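Local coordinates for protein precorrin-8x Methyl Mutase (Thermus thermophilus, PDB 1V9C) that probably catalyses the methyl migration that turns precorrin-8X into hydrogenobyrinate, a step in adenosylcobalamin biosynthesis, at residues B[15-20]-B[32-37]; B[23-28]-B[49-54]; B[7-12]-B[82-87]; B[115-120]-B[137-142]; B[74-79]-B[188-193]. One frame throughout, in Å; residues are numbered along the deposited sequence.

Interaction 1. Residues B[15-20]-B[32-37]; sequences IVDQEA and VVRRMI. With SO4 (sulfate ion), chain E; SO4 (sulfate ion), chain F.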
# COMPACT_ATOMS: atom_id res chain seq x y z
N ILE B 15 10.42 18.44 4.04
CA ILE B 15 10.03 18.76 2.67
C ILE B 15 8.52 18.82 2.48
O ILE B 15 8.02 19.69 1.78
CB ILE B 15 10.64 17.74 1.69
CG1 ILE B 15 12.17 17.86 1.72
CG2 ILE B 15 10.05 17.93 0.28
CD1 ILE B 15 12.89 17.03 0.69
N VAL B 16 7.79 17.90 3.10
CA VAL B 16 6.35 17.93 2.97
C VAL B 16 5.79 19.15 3.70
O VAL B 16 4.84 19.77 3.23
CB VAL B 16 5.69 16.70 3.56
CG1 VAL B 16 4.18 16.89 3.53
CG2 VAL B 16 6.09 15.45 2.78
N ASP B 17 6.36 19.49 4.84
CA ASP B 17 5.86 20.64 5.58
C ASP B 17 6.09 21.92 4.78
O ASP B 17 5.30 22.84 4.86
CB ASP B 17 6.52 20.76 6.95
CG ASP B 17 5.75 20.03 8.03
OD1 ASP B 17 4.52 19.90 7.89
OD2 ASP B 17 6.37 19.60 9.02
N GLN B 18 7.17 21.96 4.01
CA GLN B 18 7.52 23.12 3.20
C GLN B 18 6.63 23.36 2.00
O GLN B 18 6.42 24.49 1.58
CB GLN B 18 8.94 22.99 2.68
CG GLN B 18 10.00 23.31 3.67
CD GLN B 18 11.37 23.09 3.08
OE1 GLN B 18 11.49 22.75 1.89
NE2 GLN B 18 12.42 23.28 3.88
N GLU B 19 6.10 22.28 1.43
CA GLU B 19 5.28 22.38 0.24
C GLU B 19 3.80 22.12 0.48
O GLU B 19 3.03 21.98 -0.48
CB GLU B 19 5.84 21.43 -0.80
CG GLU B 19 7.35 21.24 -0.66
CD GLU B 19 7.91 20.38 -1.77
OE1 GLU B 19 7.15 19.54 -2.29
OE2 GLU B 19 9.10 20.53 -2.11
N ALA B 20 3.41 22.05 1.74
CA ALA B 20 2.02 21.79 2.10
C ALA B 20 1.15 23.00 1.77
O ALA B 20 0.24 22.91 0.95
CB ALA B 20 1.91 21.46 3.58
N VAL B 32 -0.66 13.57 11.25
CA VAL B 32 -1.28 12.43 10.59
C VAL B 32 -1.38 12.69 9.09
O VAL B 32 -1.04 11.82 8.28
CB VAL B 32 -2.69 12.18 11.17
CG1 VAL B 32 -3.43 11.13 10.36
CG2 VAL B 32 -2.56 11.76 12.63
N VAL B 33 -1.81 13.89 8.72
CA VAL B 33 -1.97 14.24 7.31
C VAL B 33 -0.63 14.31 6.60
O VAL B 33 -0.52 13.90 5.44
CB VAL B 33 -2.72 15.59 7.13
CG1 VAL B 33 -2.92 15.88 5.66
CG2 VAL B 33 -4.09 15.54 7.83
N ARG B 34 0.37 14.83 7.30
CA ARG B 34 1.72 14.96 6.79
C ARG B 34 2.24 13.57 6.42
O ARG B 34 2.74 13.36 5.32
CB ARG B 34 2.62 15.57 7.87
CG ARG B 34 4.07 15.77 7.45
CD ARG B 34 5.01 15.79 8.65
NE ARG B 34 4.90 16.97 9.49
CZ ARG B 34 4.95 16.95 10.82
NH1 ARG B 34 5.11 15.79 11.46
NH2 ARG B 34 4.88 18.08 11.52
N ARG B 35 2.09 12.63 7.35
CA ARG B 35 2.54 11.26 7.15
C ARG B 35 1.84 10.60 5.96
O ARG B 35 2.46 9.89 5.18
CB ARG B 35 2.30 10.45 8.42
CG ARG B 35 2.97 9.11 8.40
CD ARG B 35 3.84 8.95 9.60
NE ARG B 35 4.78 7.86 9.44
CZ ARG B 35 5.78 7.61 10.29
NH1 ARG B 35 5.95 8.38 11.35
NH2 ARG B 35 6.60 6.60 10.06
N MET B 36 0.55 10.85 5.81
CA MET B 36 -0.19 10.27 4.71
C MET B 36 0.29 10.83 3.37
O MET B 36 0.32 10.10 2.38
CB MET B 36 -1.69 10.55 4.89
CG MET B 36 -2.23 10.01 6.18
SD MET B 36 -3.87 10.60 6.64
CE MET B 36 -4.83 10.06 5.26
N ILE B 37 0.67 12.11 3.35
CA ILE B 37 1.16 12.78 2.13
C ILE B 37 2.58 12.27 1.85
O ILE B 37 2.95 12.00 0.72
CB ILE B 37 1.22 14.33 2.31
CG1 ILE B 37 -0.20 14.88 2.50
CG2 ILE B 37 1.91 14.96 1.11
CD1 ILE B 37 -0.29 16.39 2.58
S SO4 E . 5.18 5.23 6.79
O1 SO4 E . 4.56 3.90 6.67
O2 SO4 E . 6.31 5.20 7.72
O3 SO4 E . 4.17 6.17 7.31
O4 SO4 E . 5.64 5.67 5.46
S SO4 F . 8.59 7.01 13.24
O1 SO4 F . 7.65 6.01 12.70
O2 SO4 F . 9.02 6.61 14.59
O3 SO4 F . 7.93 8.32 13.28
O4 SO4 F . 9.77 7.09 12.36
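A crossed helix pair next to a site occupied by two sulfate ions is joined here, with Val-16 and Asp-17 of helix 6-20 meeting Arg-34 and Ile-37 of helix 30-40. The axes of the two segments approach to 10.0 Å at an angle of 104°. Val-16 supplies the apolar part through CG1, which stands opposite the backbone N (chi1 173°) and so turns to the other helix, 3.8 Å from Ile-37 CG2. The same CG1 rests against CG of Arg-34. Beyond this stem, Arg-34 forms a salt bridge, with NE 3.0 Å from OD2 of Asp-17. The carboxylate and guanidinium planes are 85° apart, so the two groups do not pair flat. NE points almost straight at Asp-17 OD1, but at 3.4 Å that bond is weak. The bonds from NE and NH2 to OD2 are bent and also weak. Trp-30 NE1 holds Asp-17 OD1 as well, and Asp-210 pairs with Arg-34 NH2. Arg-35 points away from segment 15-20 and uses its guanidinium edge for two sulfate ions. NE donates to O3 of the chain E sulfate at 2.8 Å, and NH2 to its O2 at 2.7 Å. NH1 donates to O3 of the chain F sulfate at 2.8 Å, and NH2 also serves its O1. With an alanine at Arg-35, both sulfates would probably lose a charged clamp and be held less firmly. The ions probably come from the crystallisation liquor, but His-198 and Arg-202 also bond to sulfate, and these donors are consistent with a pocket that suits anionic groups.

Interaction 2. Residues B[23-28]-B[49-54]; sequences HGFSPL and TRFSQG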
# COMPACT_ATOMS: atom_id res chain seq x y z
N HIS B 23 -3.48 25.12 5.58
CA HIS B 23 -4.34 23.98 5.81
C HIS B 23 -5.15 24.19 7.07
O HIS B 23 -4.73 24.91 7.97
CB HIS B 23 -3.51 22.71 5.96
CG HIS B 23 -2.70 22.66 7.22
ND1 HIS B 23 -3.28 22.51 8.46
CD2 HIS B 23 -1.37 22.75 7.43
CE1 HIS B 23 -2.34 22.50 9.39
NE2 HIS B 23 -1.17 22.64 8.79
N GLY B 24 -6.32 23.57 7.14
CA GLY B 24 -7.14 23.74 8.31
C GLY B 24 -7.07 22.60 9.31
O GLY B 24 -8.11 22.12 9.77
N PHE B 25 -5.86 22.16 9.67
CA PHE B 25 -5.74 21.06 10.63
C PHE B 25 -5.21 21.49 11.98
O PHE B 25 -4.49 22.47 12.09
CB PHE B 25 -4.86 19.92 10.05
CG PHE B 25 -5.52 19.20 8.91
CD1 PHE B 25 -5.15 19.45 7.60
CD2 PHE B 25 -6.59 18.34 9.15
CE1 PHE B 25 -5.84 18.86 6.55
CE2 PHE B 25 -7.28 17.75 8.10
CZ PHE B 25 -6.90 18.02 6.80
N SER B 26 -5.58 20.73 13.01
CA SER B 26 -5.15 21.02 14.38
C SER B 26 -3.72 20.56 14.59
O SER B 26 -3.11 19.98 13.70
CB SER B 26 -6.07 20.30 15.38
OG SER B 26 -5.63 18.98 15.64
N PRO B 27 -3.17 20.82 15.78
CA PRO B 27 -1.79 20.41 16.09
C PRO B 27 -1.63 18.89 16.13
O PRO B 27 -0.57 18.36 15.81
CB PRO B 27 -1.53 21.06 17.44
CG PRO B 27 -2.37 22.31 17.37
CD PRO B 27 -3.65 21.78 16.80
N LEU B 28 -2.69 18.20 16.55
CA LEU B 28 -2.65 16.75 16.64
C LEU B 28 -3.02 16.08 15.33
O LEU B 28 -2.61 14.97 15.05
CB LEU B 28 -3.63 16.25 17.70
CG LEU B 28 -3.23 16.40 19.15
CD1 LEU B 28 -4.41 15.95 20.00
CD2 LEU B 28 -1.99 15.57 19.46
N THR B 49 -8.42 14.79 3.54
CA THR B 49 -8.46 14.19 4.87
C THR B 49 -9.31 14.95 5.87
O THR B 49 -9.10 16.13 6.12
CB THR B 49 -7.05 14.01 5.42
OG1 THR B 49 -6.27 13.28 4.47
CG2 THR B 49 -7.08 13.26 6.73
N ARG B 50 -10.27 14.24 6.46
CA ARG B 50 -11.17 14.84 7.43
C ARG B 50 -11.21 14.04 8.73
O ARG B 50 -11.23 12.81 8.72
CB ARG B 50 -12.58 14.93 6.83
CG ARG B 50 -13.49 15.89 7.56
CD ARG B 50 -14.40 16.62 6.59
NE ARG B 50 -15.81 16.27 6.78
CZ ARG B 50 -16.80 16.76 6.06
NH1 ARG B 50 -16.54 17.63 5.09
NH2 ARG B 50 -18.05 16.39 6.29
N PHE B 51 -11.20 14.76 9.85
CA PHE B 51 -11.23 14.10 11.15
C PHE B 51 -12.54 14.37 11.87
O PHE B 51 -13.24 15.33 11.57
CB PHE B 51 -10.08 14.61 12.03
CG PHE B 51 -8.73 14.36 11.47
CD1 PHE B 51 -8.26 15.10 10.40
CD2 PHE B 51 -7.91 13.37 12.02
CE1 PHE B 51 -6.98 14.88 9.88
CE2 PHE B 51 -6.63 13.14 11.51
CZ PHE B 51 -6.17 13.89 10.44
N SER B 52 -12.87 13.52 12.83
CA SER B 52 -14.07 13.75 13.62
C SER B 52 -13.55 14.32 14.92
O SER B 52 -12.37 14.14 15.25
CB SER B 52 -14.81 12.45 13.90
OG SER B 52 -14.15 11.68 14.89
N GLN B 53 -14.41 15.01 15.65
CA GLN B 53 -14.05 15.61 16.93
C GLN B 53 -13.45 14.56 17.87
O GLN B 53 -14.06 13.52 18.10
CB GLN B 53 -15.30 16.24 17.56
CG GLN B 53 -15.06 16.99 18.85
CD GLN B 53 -16.35 17.56 19.41
OE1 GLN B 53 -17.03 18.35 18.75
NE2 GLN B 53 -16.69 17.16 20.64
N GLY B 54 -12.27 14.85 18.40
CA GLY B 54 -11.60 13.93 19.32
C GLY B 54 -11.00 12.64 18.75
O GLY B 54 -10.55 11.79 19.51
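The edge strand 49-51 of the central sheet is flanked by the loop between helices 6-20 and 30-40, and Phe-25 of that loop meets Thr-49 and Phe-51. The Phe-25 ring turns its rim to the strand. CZ lies 3.0 Å from the backbone O of Thr-49, which sits near the ring plane. The ring edge thus faces a carbonyl, and no hydrogen bond crosses the contact. CE2 of Phe-25 also comes 3.4 Å from CE1 of Phe-51. It reaches Phe-51 at the edge of that ring. The ring planes are 74° apart and the centroids 5.6 Å apart, an oblique pairing. CG of Phe-25 lies opposite the carbonyl carbon (chi1 -69°), which sends the ring toward the strand. Behind it, Phe-25 N donates to His-23 ND1 at 2.9 Å, in the imidazole plane, and the His-23 ring stacks on Trp-30. Val-33 of helix 30-40 packs against Phe-25, Thr-49 and Phe-51. Thr-49 OG1 is hydrogen-bonded to Tyr-45 O. The strand itself runs antiparallel to strand 180-183, an added edge on the otherwise parallel sheet of a doubly wound alpha/beta fold.

Interaction 3. Residues B[7-12]-B[82-87]; sequences AIEEES and PERLRL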
# COMPACT_ATOMS: atom_id res chain seq x y z
N ALA B 7 17.62 10.22 9.40
CA ALA B 7 17.76 11.60 8.96
C ALA B 7 16.97 11.84 7.68
O ALA B 7 16.29 12.87 7.54
CB ALA B 7 19.23 11.93 8.73
N ILE B 8 17.05 10.89 6.75
CA ILE B 8 16.34 11.00 5.48
C ILE B 8 14.84 11.15 5.73
O ILE B 8 14.20 12.00 5.12
CB ILE B 8 16.61 9.77 4.58
CG1 ILE B 8 18.11 9.64 4.30
CG2 ILE B 8 15.87 9.90 3.27
CD1 ILE B 8 18.73 10.85 3.63
N GLU B 9 14.30 10.33 6.63
CA GLU B 9 12.87 10.40 6.95
C GLU B 9 12.51 11.75 7.55
O GLU B 9 11.47 12.33 7.22
CB GLU B 9 12.47 9.29 7.92
CG GLU B 9 10.96 9.28 8.22
CD GLU B 9 10.56 8.30 9.32
OE1 GLU B 9 11.02 8.47 10.47
OE2 GLU B 9 9.78 7.37 9.02
N GLU B 10 13.35 12.24 8.46
CA GLU B 10 13.11 13.53 9.08
C GLU B 10 13.17 14.59 7.98
O GLU B 10 12.32 15.48 7.93
CB GLU B 10 14.16 13.82 10.15
CG GLU B 10 14.03 15.20 10.79
CD GLU B 10 12.73 15.40 11.57
OE1 GLU B 10 12.45 16.54 11.98
OE2 GLU B 10 12.00 14.40 11.79
N GLU B 11 14.17 14.47 7.11
CA GLU B 11 14.35 15.39 6.00
C GLU B 11 13.09 15.39 5.14
O GLU B 11 12.52 16.44 4.85
CB GLU B 11 15.52 14.97 5.13
CG GLU B 11 15.75 15.86 3.91
CD GLU B 11 16.70 15.24 2.89
OE1 GLU B 11 17.31 15.99 2.10
OE2 GLU B 11 16.83 14.00 2.87
N SER B 12 12.67 14.19 4.74
CA SER B 12 11.49 14.04 3.92
C SER B 12 10.23 14.66 4.53
O SER B 12 9.38 15.14 3.80
CB SER B 12 11.23 12.57 3.61
OG SER B 12 11.95 12.18 2.46
N PRO B 82 6.97 -3.65 12.86
CA PRO B 82 7.05 -4.46 14.09
C PRO B 82 7.60 -3.70 15.29
O PRO B 82 7.06 -3.79 16.39
CB PRO B 82 7.93 -5.64 13.67
CG PRO B 82 7.64 -5.79 12.21
CD PRO B 82 7.59 -4.36 11.72
N GLU B 83 8.68 -2.95 15.07
CA GLU B 83 9.31 -2.15 16.11
C GLU B 83 8.35 -1.10 16.67
O GLU B 83 8.45 -0.70 17.83
CB GLU B 83 10.53 -1.42 15.55
CG GLU B 83 11.39 -2.27 14.64
CD GLU B 83 12.29 -3.20 15.42
OE1 GLU B 83 12.77 -4.19 14.84
OE2 GLU B 83 12.52 -2.91 16.62
N ARG B 84 7.42 -0.64 15.85
CA ARG B 84 6.49 0.39 16.30
C ARG B 84 5.30 -0.25 17.00
O ARG B 84 4.77 0.29 17.96
CB ARG B 84 6.08 1.27 15.12
CG ARG B 84 7.27 2.09 14.60
CD ARG B 84 7.08 2.58 13.19
NE ARG B 84 8.24 3.34 12.72
CZ ARG B 84 8.45 3.69 11.46
NH1 ARG B 84 7.59 3.35 10.52
NH2 ARG B 84 9.52 4.40 11.13
N LEU B 85 4.89 -1.41 16.52
CA LEU B 85 3.81 -2.11 17.16
C LEU B 85 4.27 -2.46 18.59
O LEU B 85 3.47 -2.44 19.53
CB LEU B 85 3.48 -3.39 16.37
CG LEU B 85 2.79 -3.20 15.01
CD1 LEU B 85 2.33 -4.55 14.49
CD2 LEU B 85 1.61 -2.26 15.12
N ARG B 86 5.57 -2.71 18.75
CA ARG B 86 6.16 -3.06 20.04
C ARG B 86 6.09 -2.00 21.13
O ARG B 86 6.03 -2.33 22.30
CB ARG B 86 7.63 -3.47 19.84
CG ARG B 86 8.29 -4.10 21.07
CD ARG B 86 9.81 -4.19 20.89
NE ARG B 86 10.19 -4.88 19.67
CZ ARG B 86 11.43 -4.87 19.18
NH1 ARG B 86 12.39 -4.22 19.82
NH2 ARG B 86 11.71 -5.49 18.04
N LEU B 87 6.09 -0.72 20.76
CA LEU B 87 6.03 0.34 21.76
C LEU B 87 4.91 0.15 22.79
O LEU B 87 5.16 0.17 23.99
CB LEU B 87 5.91 1.71 21.08
CG LEU B 87 7.24 2.34 20.61
CD1 LEU B 87 8.07 1.32 19.83
CD2 LEU B 87 6.94 3.55 19.74
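Glu-9 and Arg-84 meet by charge alone. OE2 of Glu-9 lies 3.7 Å from NH2 of Arg-84, a long salt bridge with no hydrogen bond. The two side chains come from opposite directions. The Arg-84 chain is extended from CG to NE, and Glu-9 has CG anti to N (chi1 -177°) and stays extended beyond it. This reach is needed, because their CA atoms are 15.1 Å apart. The carboxylate and guanidinium planes are 22° apart, yet the oxygen approaches obliquely. A second charged group is the sulfate of chain F, whose O1 forms a salt bridge with NE of Arg-84. Arg-35 makes a weak, long ion pair with Glu-9, and its guanidinium lies close to that of Arg-84 around the sulfates. The contact joins helices 6-20 and 82-88 beside a site that holds sulfate ions, at the surface of the alpha/beta fold. Within segment 82-87, Arg-86 NH2 lies 3.1 Å from Glu-83 OE2. That oxygen is well out of the guanidinium plane, so only the charges attract. Backbone bonds hold each helix in shape, such as Ser-12 N to Ile-8 O at 2.7 Å. Packing with other parts adds to this. Arg-84 touches His-198 of helix 190-205, and Val-164 of the second subunit packs on Glu-11 and Ser-12.

Interaction 4. Residues B[115-120]-B[137-142]; sequences AAVAYA and PTFLLA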
# COMPACT_ATOMS: atom_id res chain seq x y z
N ALA B 115 -18.80 -11.87 7.46
CA ALA B 115 -18.23 -12.87 8.34
C ALA B 115 -17.19 -12.19 9.22
O ALA B 115 -17.14 -12.44 10.43
CB ALA B 115 -17.58 -13.98 7.53
N ALA B 116 -16.38 -11.33 8.61
CA ALA B 116 -15.33 -10.61 9.33
C ALA B 116 -15.85 -9.83 10.53
O ALA B 116 -15.37 -10.01 11.64
CB ALA B 116 -14.59 -9.68 8.37
N VAL B 117 -16.81 -8.95 10.30
CA VAL B 117 -17.38 -8.15 11.39
C VAL B 117 -18.08 -9.07 12.40
O VAL B 117 -17.77 -9.05 13.60
CB VAL B 117 -18.42 -7.14 10.87
CG1 VAL B 117 -18.87 -6.25 12.01
CG2 VAL B 117 -17.83 -6.32 9.75
N ALA B 118 -19.03 -9.86 11.91
CA ALA B 118 -19.77 -10.79 12.75
C ALA B 118 -18.79 -11.57 13.62
O ALA B 118 -18.98 -11.69 14.83
CB ALA B 118 -20.57 -11.76 11.88
N TYR B 119 -17.74 -12.09 12.99
CA TYR B 119 -16.73 -12.83 13.73
C TYR B 119 -16.11 -11.93 14.79
O TYR B 119 -16.10 -12.27 15.97
CB TYR B 119 -15.63 -13.32 12.79
CG TYR B 119 -14.48 -13.95 13.53
CD1 TYR B 119 -14.52 -15.27 13.93
CD2 TYR B 119 -13.35 -13.19 13.88
CE1 TYR B 119 -13.49 -15.84 14.67
CE2 TYR B 119 -12.31 -13.75 14.62
CZ TYR B 119 -12.39 -15.07 15.02
OH TYR B 119 -11.38 -15.64 15.76
N ALA B 120 -15.59 -10.78 14.35
CA ALA B 120 -14.94 -9.81 15.23
C ALA B 120 -15.84 -9.43 16.39
O ALA B 120 -15.41 -9.40 17.53
CB ALA B 120 -14.56 -8.56 14.45
N PRO B 137 -14.97 -1.65 1.06
CA PRO B 137 -16.09 -0.74 1.35
C PRO B 137 -17.26 -1.46 2.03
O PRO B 137 -17.86 -0.95 2.97
CB PRO B 137 -16.49 -0.22 -0.03
CG PRO B 137 -15.22 -0.28 -0.80
CD PRO B 137 -14.65 -1.62 -0.38
N THR B 138 -17.59 -2.65 1.52
CA THR B 138 -18.69 -3.42 2.09
C THR B 138 -18.36 -3.80 3.53
O THR B 138 -19.24 -4.06 4.34
CB THR B 138 -18.98 -4.71 1.27
OG1 THR B 138 -17.90 -5.63 1.44
CG2 THR B 138 -19.13 -4.39 -0.21
N PHE B 139 -17.07 -3.82 3.84
CA PHE B 139 -16.66 -4.14 5.20
C PHE B 139 -17.01 -2.94 6.09
O PHE B 139 -17.54 -3.11 7.19
CB PHE B 139 -15.16 -4.41 5.26
CG PHE B 139 -14.64 -4.62 6.65
CD1 PHE B 139 -14.96 -5.77 7.36
CD2 PHE B 139 -13.84 -3.66 7.27
CE1 PHE B 139 -14.51 -5.96 8.66
CE2 PHE B 139 -13.38 -3.84 8.57
CZ PHE B 139 -13.71 -5.00 9.27
N LEU B 140 -16.73 -1.74 5.61
CA LEU B 140 -17.00 -0.52 6.36
C LEU B 140 -18.51 -0.31 6.55
O LEU B 140 -18.94 0.29 7.53
CB LEU B 140 -16.40 0.68 5.63
CG LEU B 140 -16.49 2.01 6.37
CD1 LEU B 140 -15.84 1.88 7.75
CD2 LEU B 140 -15.80 3.09 5.55
N LEU B 141 -19.30 -0.80 5.60
CA LEU B 141 -20.75 -0.70 5.69
C LEU B 141 -21.27 -1.69 6.72
O LEU B 141 -22.11 -1.35 7.53
CB LEU B 141 -21.38 -0.98 4.33
CG LEU B 141 -21.34 0.19 3.36
CD1 LEU B 141 -21.95 -0.24 2.04
CD2 LEU B 141 -22.10 1.37 3.95
N ALA B 142 -20.76 -2.92 6.67
CA ALA B 142 -21.18 -3.94 7.64
C ALA B 142 -20.84 -3.40 9.02
O ALA B 142 -21.70 -3.33 9.89
CB ALA B 142 -20.44 -5.24 7.38
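Val-117 and Ala-116 of helix 112-122 pack on Phe-139 and Ala-142 of helix 137-147, two helices of the doubly wound alpha/beta fold. Strand 130-133 lies between them in the chain. The axes of the two segments approach to 9.5 Å and their directions differ by 38°. The tight part is wholly apolar and buried. CG2 of Val-117 is its centre, 3.5 Å from CE1 of Phe-139. The same ring atom lies 3.7 Å from CB of Ala-116. Both methyls come to the ring obliquely. CG of Phe-139 is opposite the backbone N (chi1 175°), and the ring thereby leans across to helix 112-122. Leu-95 of a loop also touches Ala-116 and Phe-139, and Ala-113 touches the ring. With an alanine at Phe-139, the methyls of Ala-116 and Val-117 would probably lose the ring they rest on, and a gap would open between the helices. The looser side is more open to solvent. Ala-115, Ala-118 and Leu-141 are partly exposed and make no contact between the two segments. Two of them turn to other neighbours. Ala-115 meets Val-101 of helix 99-107, and Leu-141 meets Glu-168 and Ala-172 of helix 166-174. CA of Val-117 is 6.8 Å from CA of Ala-142. Beside the ring, CG2 of Val-117 touches CB of Ala-142 at 3.7 Å.

Interaction 5. Residues B[74-79]-B[188-193]; sequences RMIACG and GGSTLV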
# COMPACT_ATOMS: atom_id res chain seq x y z
N ARG B 74 -4.13 -7.67 4.28
CA ARG B 74 -2.81 -8.12 4.72
C ARG B 74 -1.74 -7.06 4.49
O ARG B 74 -0.84 -6.91 5.32
CB ARG B 74 -2.45 -9.42 4.00
CG ARG B 74 -2.66 -9.35 2.51
CD ARG B 74 -2.89 -10.72 1.93
NE ARG B 74 -3.12 -10.66 0.49
CZ ARG B 74 -3.74 -11.61 -0.20
NH1 ARG B 74 -4.19 -12.69 0.41
NH2 ARG B 74 -3.92 -11.46 -1.51
N MET B 75 -1.84 -6.32 3.39
CA MET B 75 -0.85 -5.26 3.11
C MET B 75 -0.76 -4.32 4.30
O MET B 75 0.33 -3.88 4.67
CB MET B 75 -1.24 -4.46 1.85
CG MET B 75 -0.92 -5.16 0.55
SD MET B 75 -0.99 -4.06 -0.89
CE MET B 75 0.60 -3.28 -0.82
N ILE B 76 -1.90 -4.01 4.90
CA ILE B 76 -1.91 -3.15 6.08
C ILE B 76 -1.22 -3.86 7.25
O ILE B 76 -0.37 -3.28 7.93
CB ILE B 76 -3.36 -2.80 6.49
CG1 ILE B 76 -3.96 -1.89 5.41
CG2 ILE B 76 -3.39 -2.16 7.86
CD1 ILE B 76 -5.39 -1.47 5.68
N ALA B 77 -1.58 -5.13 7.46
CA ALA B 77 -1.00 -5.91 8.55
C ALA B 77 0.51 -5.97 8.39
O ALA B 77 1.24 -5.70 9.34
CB ALA B 77 -1.57 -7.32 8.55
N CYS B 78 0.98 -6.30 7.19
CA CYS B 78 2.41 -6.40 6.97
C CYS B 78 3.07 -5.05 6.82
O CYS B 78 4.23 -4.87 7.19
CB CYS B 78 2.71 -7.26 5.74
SG CYS B 78 2.23 -9.02 5.87
N GLY B 79 2.33 -4.07 6.30
CA GLY B 79 2.90 -2.75 6.15
C GLY B 79 3.33 -2.18 7.48
O GLY B 79 4.35 -1.49 7.58
N GLY B 188 -7.69 6.58 -1.24
CA GLY B 188 -7.43 5.98 0.06
C GLY B 188 -6.52 4.80 -0.20
O GLY B 188 -5.74 4.85 -1.15
N GLY B 189 -6.62 3.75 0.61
CA GLY B 189 -5.78 2.58 0.37
C GLY B 189 -4.95 2.15 1.56
O GLY B 189 -4.77 2.91 2.50
N SER B 190 -4.43 0.93 1.50
CA SER B 190 -3.60 0.36 2.56
C SER B 190 -2.50 1.30 3.03
O SER B 190 -2.28 1.49 4.22
CB SER B 190 -2.96 -0.93 2.07
OG SER B 190 -3.95 -1.90 1.75
N THR B 191 -1.81 1.90 2.07
CA THR B 191 -0.73 2.81 2.41
C THR B 191 -1.19 3.99 3.27
O THR B 191 -0.45 4.46 4.14
CB THR B 191 -0.03 3.33 1.14
OG1 THR B 191 0.55 2.23 0.43
CG2 THR B 191 1.05 4.30 1.52
N LEU B 192 -2.41 4.45 3.06
CA LEU B 192 -2.87 5.58 3.85
C LEU B 192 -3.18 5.12 5.28
O LEU B 192 -2.83 5.78 6.23
CB LEU B 192 -4.10 6.24 3.18
CG LEU B 192 -3.93 7.08 1.90
CD1 LEU B 192 -3.02 8.27 2.19
CD2 LEU B 192 -3.37 6.23 0.75
N VAL B 193 -3.82 3.96 5.43
CA VAL B 193 -4.10 3.47 6.78
C VAL B 193 -2.79 3.26 7.55
O VAL B 193 -2.64 3.75 8.67
CB VAL B 193 -4.86 2.13 6.78
CG1 VAL B 193 -5.24 1.76 8.19
CG2 VAL B 193 -6.11 2.24 5.95
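Ile-76 lies against Ser-190 and Val-193, and Met-75 touches Ser-190 beside it. CG1 of Ile-76 is 3.6 Å from CB of Ser-190. Further out, CD1 of Ile-76 meets CG2 of Val-193 at 3.8 Å, the two side chains crossing at about a right angle. CG1 of Ile-76 lies opposite the carbonyl carbon (chi1 -68°), and from there the chain runs on to the valine. Met-75 adds its CB, 3.7 Å from OG of Ser-190. No hydrogen bond crosses the contact. The polar end of Ser-190 is satisfied outside it, since OG is hydrogen-bonded to Asn-135 OD1. This bond fixes the direction of OG, while CB faces Ile-76. In the next shell, Gly-189 is the N-cap residue of helix 190-205. Its carbonyl O accepts from Leu-192 N at 2.9 Å and from Val-193 N at 3.3 Å, which closes the first turn. On the other helix, Cys-78 forms a disulfide with Cys-78 of the second subunit, and Met-75 and Thr-191 each pack on their own counterparts there, so both helices reach the dimer interface. Within the chain, helix 74-79 follows strand 69-71, and helix 190-205 follows strand 180-183. Leu-192 and Thr-191 touch helix 30-40, which lies against helix 190-205.

Overall arrangement
The segments of interactions 1 and 2 alternate, so the two cross along the chain, and both nest within the loop closed by interaction 3. Interactions 3 and 5 also cross, and interaction 4 nests inside 5. Interactions 1 and 3 share helix 6-20, and Arg-35 joins them at the sulfates. Interactions 1 and 2 touch through Val-33 and strand 49-51, their centres 14 Å apart. Met-36 on Leu-192 links interaction 1 to interaction 5, the contact nearest the chain centre. Interaction 4 stands apart, its centre 32 Å from that of interaction 1. Interactions 1, 3 and 5 all touch the second subunit, so three of the five contacts border the dimer interface.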